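Local coordinates for protein 5-carboxymethyl-2-hydroxymuconate delta-isomerase (Mycobacterium smegmatis, PDB 4PFZ) that probably acts as a metal-dependent isomerase or acetylpyruvate hydrolase of the fumarylacetoacetate hydrolase family, at residues R146-K151 and M156-H161; P79-I84 and I203-E208. All coordinates share one frame; numbering follows the deposited sequence.

Contact 1 of 2, residues R146-K151 and M156-H161; sequences RDQQRK and MRAKGH
Gln148 is the hub between helix 146-152 and the short turn that follows it, reaching His161 with one amide atom and Arg157 with an amide face. Its chain runs fully extended beyond CG (chi2 179°), which carries OE1 across to His161 NE2 at 2.7 Å. The bond is nearly straight, with an N-H...O angle of 175°; NE2 donates in the plane of its own ring and meets a lone pair in the carbonyl plane. An acceptor lying in the ring plane helps to set the rotation of the imidazole, whose ring also meets that of Phe164. In one of its two conformers the Arg157 guanidinium stacks over the same amide, planes 12° apart, with NH2 3.4 Å from Gln148 CD, while Asp152 holds its NE in a salt bridge. Nearer the backbone, Gln148 CB lies 3.9 Å from Ala158 CB, where the backbones come closest.

The helix follows strand 134-145, whose Asp142 pairs with Lys159 NZ; in fumarylacetoacetate hydrolase relatives, an aspartate and a lysine so placed belong to the metal-dependent active site. Gln149 packs on Ala158 and reaches that lysine directly and through a water. The methyl of Ala158 sits 3.5 Å from Gln149 N and also touches its CG, and Gln149 NE2 passes Lys159 CE. The water donates to Gln149 OE1 at 2.6 Å and accepts from Lys159 NZ at 3.2 Å, a bridge additional to the lysine's bonds with Asp142 and Ser144. Last along the helix, Lys151 lays CD at the edge of the Arg157 guanidinium, 3.7 Å from NH1.

Contact 2 of 2, residues P79-I84 and I203-E208; sequences PEDPVI and IGRLVE
A three-member salt-bridge network, Asp81-Arg205-Glu208, marks the place where the loop leading into strand 84-87 leans on the first turns of helix 203-213. Arg205 is its middle member. With CG anti to the backbone N (chi1 173°) and a bend at chi2, the arginine carries its guanidinium across to the loop, edge first toward Asp81. There NH2 lies 3.3 Å from Asp81 OD1, with the carboxylate oxygen near the guanidinium plane but the two flat groups turned 64° apart. The N-H...O angle of 121° makes this a weak hydrogen bond within an ion pair. The other terminal nitrogen has the shorter bond: NH1 meets Glu208 OE2, one turn further along the helix, at 2.7 Å on the anti side of the carboxylate, the oxygen tilted from the guanidinium plane. The glutamate is held as well through OE1, which accepts from Ala127 N, and this probably steadies the arginine in turn. Asp81 has its stronger partner in Lys151 of the second subunit, which binds OD2.

Beside the charges the contact is apolar. Pro82, whose CB points toward the helix, sets CB 4.3 Å from Leu206 CD2, while Trp209 from the next turn touches Asp81, Pro82 and Ile84. Asp202 OD1 accepts from Arg205 N in the first turn of the helix. The pattern is an i to i+3 salt bridge on a helix that packs on strands 108-118 and 134-145, extended to a neighbouring loop at the dimer interface.

Overall arrangement
Within one chain the two contacts stand apart, their centres 22 Å from each other and their nearest atoms about 9 Å, although contact 1 is nested in the excursion of chain that contact 2 closes. The dimer brings them together: the pair of Lys151 and Asp81 across the interface is a salt bridge in one direction and long and weak in the other, Met156 packs on Leu86 and Ile84 of the second subunit, and Arg157 and His161 rest on Trp209 and Val213 of its helix 203-213. Contact 1 lies nearer the chemistry, since Lys159 neighbours Asp142 and, more distantly, Glu111, acidic residues that probably hold the metal as in relatives. Contact 2 joins loop 79-84 to interface helix 203-213.

Contact 1 of 2, residues R146-K151 and M156-H161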
loop_
_atom_site.group_PDB
_atom_site.type_symbol
_atom_site.label_atom_id
_atom_site.label_comp_id
_atom_site.label_asym_id
_atom_site.label_seq_id
_atom_site.Cartn_x
_atom_site.Cartn_y
_atom_site.Cartn_z
ATOM N N ARG B 146 13.145 14.312 -1.055
ATOM C CA ARG B 146 14.237 13.974 -0.131
ATOM C C ARG B 146 14.151 14.697 1.215
ATOM O O ARG B 146 14.580 14.161 2.231
ATOM C CB ARG B 146 15.603 14.275 -0.760
ATOM C CG ARG B 146 15.890 13.577 -2.078
ATOM C CD ARG B 146 15.652 12.073 -2.004
ATOM N NE ARG B 146 16.349 11.438 -0.890
ATOM C CZ ARG B 146 17.597 10.982 -0.950
ATOM N NH1 ARG B 146 18.307 11.105 -2.068
ATOM N NH2 ARG B 146 18.139 10.410 0.116
ATOM N N ASP B 147 13.626 15.918 1.224
ATOM C CA ASP B 147 13.500 16.662 2.475
ATOM C C ASP B 147 12.536 15.958 3.435
ATOM O O ASP B 147 12.797 15.853 4.643
ATOM C CB ASP B 147 13.032 18.102 2.210
ATOM C CG ASP B 147 11.816 18.173 1.278
ATOM O OD1 ASP B 147 11.598 17.226 0.486
ATOM O OD2 ASP B 147 11.088 19.192 1.325
ATOM N N GLN B 148 11.426 15.479 2.886
ATOM C CA GLN B 148 10.401 14.792 3.671
ATOM C C GLN B 148 10.909 13.459 4.190
ATOM O O GLN B 148 10.536 13.030 5.282
ATOM C CB GLN B 148 9.135 14.582 2.836
ATOM C CG GLN B 148 8.542 15.898 2.363
ATOM C CD GLN B 148 7.308 15.731 1.504
ATOM O OE1 GLN B 148 6.856 14.612 1.245
ATOM N NE2 GLN B 148 6.763 16.855 1.040
ATOM N N GLN B 149 11.751 12.804 3.393
ATOM C CA GLN B 149 12.399 11.574 3.823
ATOM C C GLN B 149 13.166 11.820 5.114
ATOM O O GLN B 149 13.020 11.087 6.087
ATOM C CB GLN B 149 13.342 11.050 2.736
ATOM C CG GLN B 149 12.915 9.735 2.141
ATOM C CD GLN B 149 13.894 9.219 1.099
ATOM O OE1 GLN B 149 14.081 9.830 0.047
ATOM N NE2 GLN B 149 14.523 8.090 1.391
ATOM N N ARG B 150 13.966 12.880 5.131
ATOM C CA ARG B 150 14.813 13.159 6.286
ATOM C C ARG B 150 14.007 13.594 7.515
ATOM O O ARG B 150 14.350 13.246 8.646
ATOM C CB ARG B 150 15.847 14.223 5.936
ATOM C CG ARG B 150 17.272 13.684 5.894
ATOM C CD ARG B 150 18.284 14.772 5.571
ATOM N NE ARG B 150 18.604 14.811 4.147
ATOM C CZ ARG B 150 17.963 15.558 3.253
ATOM N NH1 ARG B 150 18.324 15.521 1.977
ATOM N NH2 ARG B 150 16.958 16.339 3.636
ATOM N N LYS B 151 12.940 14.353 7.284
ATOM C CA LYS B 151 12.099 14.849 8.365
ATOM C C LYS B 151 11.295 13.729 9.030
ATOM O O LYS B 151 11.158 13.692 10.253
ATOM C CB LYS B 151 11.142 15.921 7.839
ATOM C CG LYS B 151 10.086 16.381 8.846
ATOM C CD LYS B 151 9.138 17.405 8.216
ATOM C CE LYS B 151 7.959 17.730 9.124
ATOM N NZ LYS B 151 8.388 18.510 10.330
ATOM N N MET B 156 7.679 6.764 3.448
ATOM C CA MET B 156 6.412 6.605 2.744
ATOM C C MET B 156 5.880 7.943 2.193
ATOM O O MET B 156 5.578 8.024 1.009
ATOM C CB MET B 156 5.357 5.961 3.658
ATOM C CG MET B 156 4.134 5.423 2.899
ATOM S SD MET B 156 2.935 6.697 2.421
ATOM C CE MET B 156 2.052 6.897 3.957
ATOM N N ARG B 157 5.748 8.965 3.038
ATOM C CA ARG B 157 5.197 10.251 2.570
ATOM C C ARG B 157 6.028 10.785 1.416
ATOM O O ARG B 157 5.486 11.160 0.360
ATOM C CB ARG B 157 5.130 11.306 3.681
ATOM C CG ARG B 157 4.700 12.666 3.136
ATOM C CD ARG B 157 4.319 13.656 4.235
ATOM N NE ARG B 157 5.464 14.105 5.023
ATOM C CZ ARG B 157 5.940 15.346 5.016
ATOM N NH1 ARG B 157 6.982 15.661 5.777
ATOM N NH2 ARG B 157 5.378 16.271 4.248
ATOM N N ALA B 158 7.338 10.790 1.613
ATOM C CA ALA B 158 8.264 11.317 0.610
ATOM C C ALA B 158 8.084 10.650 -0.751
ATOM O O ALA B 158 8.344 11.274 -1.783
ATOM C CB ALA B 158 9.673 11.150 1.073
ATOM N N LYS B 159 7.678 9.380 -0.755
ATOM C CA LYS B 159 7.612 8.620 -1.986
ATOM C C LYS B 159 6.179 8.321 -2.386
ATOM O O LYS B 159 5.948 7.602 -3.362
ATOM C CB LYS B 159 8.401 7.318 -1.838
ATOM C CG LYS B 159 9.890 7.514 -1.584
ATOM C CD LYS B 159 10.525 6.217 -1.146
ATOM C CE LYS B 159 12.037 6.295 -1.045
ATOM N NZ LYS B 159 12.679 6.410 -2.381
ATOM N N GLY B 160 5.229 8.901 -1.651
ATOM C CA GLY B 160 3.834 8.510 -1.782
ATOM C C GLY B 160 2.883 9.513 -2.407
ATOM O O GLY B 160 1.680 9.255 -2.492
ATOM N N HIS B 161 3.407 10.649 -2.856
ATOM C CA HIS B 161 2.535 11.672 -3.440
ATOM C C HIS B 161 1.897 11.173 -4.729
ATOM O O HIS B 161 2.424 10.280 -5.373
ATOM C CB HIS B 161 3.322 12.956 -3.702
ATOM C CG HIS B 161 3.845 13.596 -2.459
ATOM N ND1 HIS B 161 3.128 14.539 -1.756
ATOM C CD2 HIS B 161 5.000 13.416 -1.778
ATOM C CE1 HIS B 161 3.820 14.917 -0.695
ATOM N NE2 HIS B 161 4.963 14.255 -0.689
HETATM O O HOH W 1 15.100 8.406 -1.854
#

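Contact 2 of 2, residues P79-I84 and I203-E208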
loop_
_atom_site.group_PDB
_atom_site.type_symbol
_atom_site.label_atom_id
_atom_site.label_comp_id
_atom_site.label_asym_id
_atom_site.label_seq_id
_atom_site.Cartn_x
_atom_site.Cartn_y
_atom_site.Cartn_z
ATOM N N PRO B 79 25.710 -8.993 1.354
ATOM C CA PRO B 79 25.061 -7.711 1.626
ATOM C C PRO B 79 24.125 -7.869 2.810
ATOM O O PRO B 79 23.703 -8.992 3.090
ATOM C CB PRO B 79 24.288 -7.422 0.338
ATOM C CG PRO B 79 24.005 -8.781 -0.233
ATOM C CD PRO B 79 25.203 -9.625 0.121
ATOM N N GLU B 80 23.815 -6.778 3.500
ATOM C CA GLU B 80 22.827 -6.837 4.563
ATOM C C GLU B 80 21.482 -7.221 3.953
ATOM O O GLU B 80 21.328 -7.201 2.731
ATOM C CB GLU B 80 22.737 -5.499 5.297
ATOM N N ASP B 81 20.520 -7.581 4.798
ATOM C CA ASP B 81 19.181 -7.923 4.331
ATOM C C ASP B 81 18.525 -6.745 3.614
ATOM O O ASP B 81 18.847 -5.593 3.891
ATOM C CB ASP B 81 18.301 -8.377 5.503
ATOM C CG ASP B 81 18.578 -9.809 5.907
ATOM O OD1 ASP B 81 19.004 -10.590 5.027
ATOM O OD2 ASP B 81 18.370 -10.154 7.093
ATOM N N PRO B 82 17.601 -7.037 2.689
ATOM C CA PRO B 82 16.878 -5.966 2.006
ATOM C C PRO B 82 15.974 -5.192 2.956
ATOM O O PRO B 82 15.401 -5.770 3.887
ATOM C CB PRO B 82 16.039 -6.713 0.964
ATOM C CG PRO B 82 16.644 -8.048 0.841
ATOM C CD PRO B 82 17.194 -8.362 2.196
ATOM N N VAL B 83 15.861 -3.891 2.718
ATOM C CA VAL B 83 14.874 -3.070 3.396
ATOM C C VAL B 83 13.781 -2.750 2.381
ATOM O O VAL B 83 14.030 -2.078 1.374
ATOM C CB VAL B 83 15.491 -1.771 3.975
ATOM C CG1 VAL B 83 14.400 -0.858 4.534
ATOM C CG2 VAL B 83 16.505 -2.102 5.054
ATOM N N ILE B 84 12.581 -3.261 2.615
ATOM C CA ILE B 84 11.491 -3.014 1.676
ATOM C C ILE B 84 10.478 -2.027 2.258
ATOM O O ILE B 84 10.397 -1.847 3.474
ATOM C CB ILE B 84 10.784 -4.330 1.257
ATOM C CG1 ILE B 84 10.260 -5.084 2.476
ATOM C CG2 ILE B 84 11.735 -5.210 0.429
ATOM C CD1 ILE B 84 9.353 -6.253 2.135
ATOM N N ILE B 203 16.721 -10.484 -8.443
ATOM C CA ILE B 203 15.273 -10.532 -8.632
ATOM C C ILE B 203 14.617 -11.607 -7.774
ATOM O O ILE B 203 13.573 -11.379 -7.137
ATOM C CB ILE B 203 14.928 -10.775 -10.112
ATOM C CG1 ILE B 203 15.420 -9.603 -10.959
ATOM C CG2 ILE B 203 13.441 -10.987 -10.297
ATOM C CD1 ILE B 203 15.030 -8.259 -10.408
ATOM N N GLY B 204 15.230 -12.785 -7.749
ATOM C CA GLY B 204 14.687 -13.892 -6.989
ATOM C C GLY B 204 14.754 -13.670 -5.495
ATOM O O GLY B 204 13.821 -14.036 -4.775
ATOM N N ARG B 205 15.847 -13.068 -5.030
ATOM C CA ARG B 205 16.009 -12.757 -3.610
ATOM C C ARG B 205 14.962 -11.750 -3.171
ATOM O O ARG B 205 14.386 -11.873 -2.093
ATOM C CB ARG B 205 17.408 -12.211 -3.320
ATOM C CG ARG B 205 17.603 -11.705 -1.885
ATOM C CD ARG B 205 17.261 -12.788 -0.865
ATOM N NE ARG B 205 17.764 -12.475 0.470
ATOM C CZ ARG B 205 17.308 -13.031 1.589
ATOM N NH1 ARG B 205 16.326 -13.924 1.538
ATOM N NH2 ARG B 205 17.828 -12.688 2.762
ATOM N N LEU B 206 14.704 -10.756 -4.011
ATOM C CA LEU B 206 13.712 -9.739 -3.671
ATOM C C LEU B 206 12.310 -10.335 -3.583
ATOM O O LEU B 206 11.549 -10.006 -2.675
ATOM C CB LEU B 206 13.736 -8.592 -4.690
ATOM C CG LEU B 206 14.934 -7.644 -4.583
ATOM C CD1 LEU B 206 14.911 -6.589 -5.690
ATOM C CD2 LEU B 206 14.983 -6.974 -3.214
ATOM N N VAL B 207 11.969 -11.205 -4.528
ATOM C CA VAL B 207 10.664 -11.862 -4.529
ATOM C C VAL B 207 10.554 -12.825 -3.349
ATOM O O VAL B 207 9.503 -12.938 -2.720
ATOM C CB VAL B 207 10.413 -12.622 -5.853
ATOM C CG1 VAL B 207 9.111 -13.399 -5.785
ATOM C CG2 VAL B 207 10.369 -11.635 -7.010
ATOM N N GLU B 208 11.645 -13.520 -3.057
ATOM C CA GLU B 208 11.697 -14.374 -1.870
ATOM C C GLU B 208 11.498 -13.574 -0.572
ATOM O O GLU B 208 10.703 -13.956 0.281
ATOM C CB GLU B 208 13.021 -15.122 -1.821
ATOM C CG GLU B 208 13.187 -15.998 -0.593
ATOM C CD GLU B 208 14.564 -16.617 -0.534
ATOM O OE1 GLU B 208 14.693 -17.797 -0.929
ATOM O OE2 GLU B 208 15.514 -15.919 -0.112
#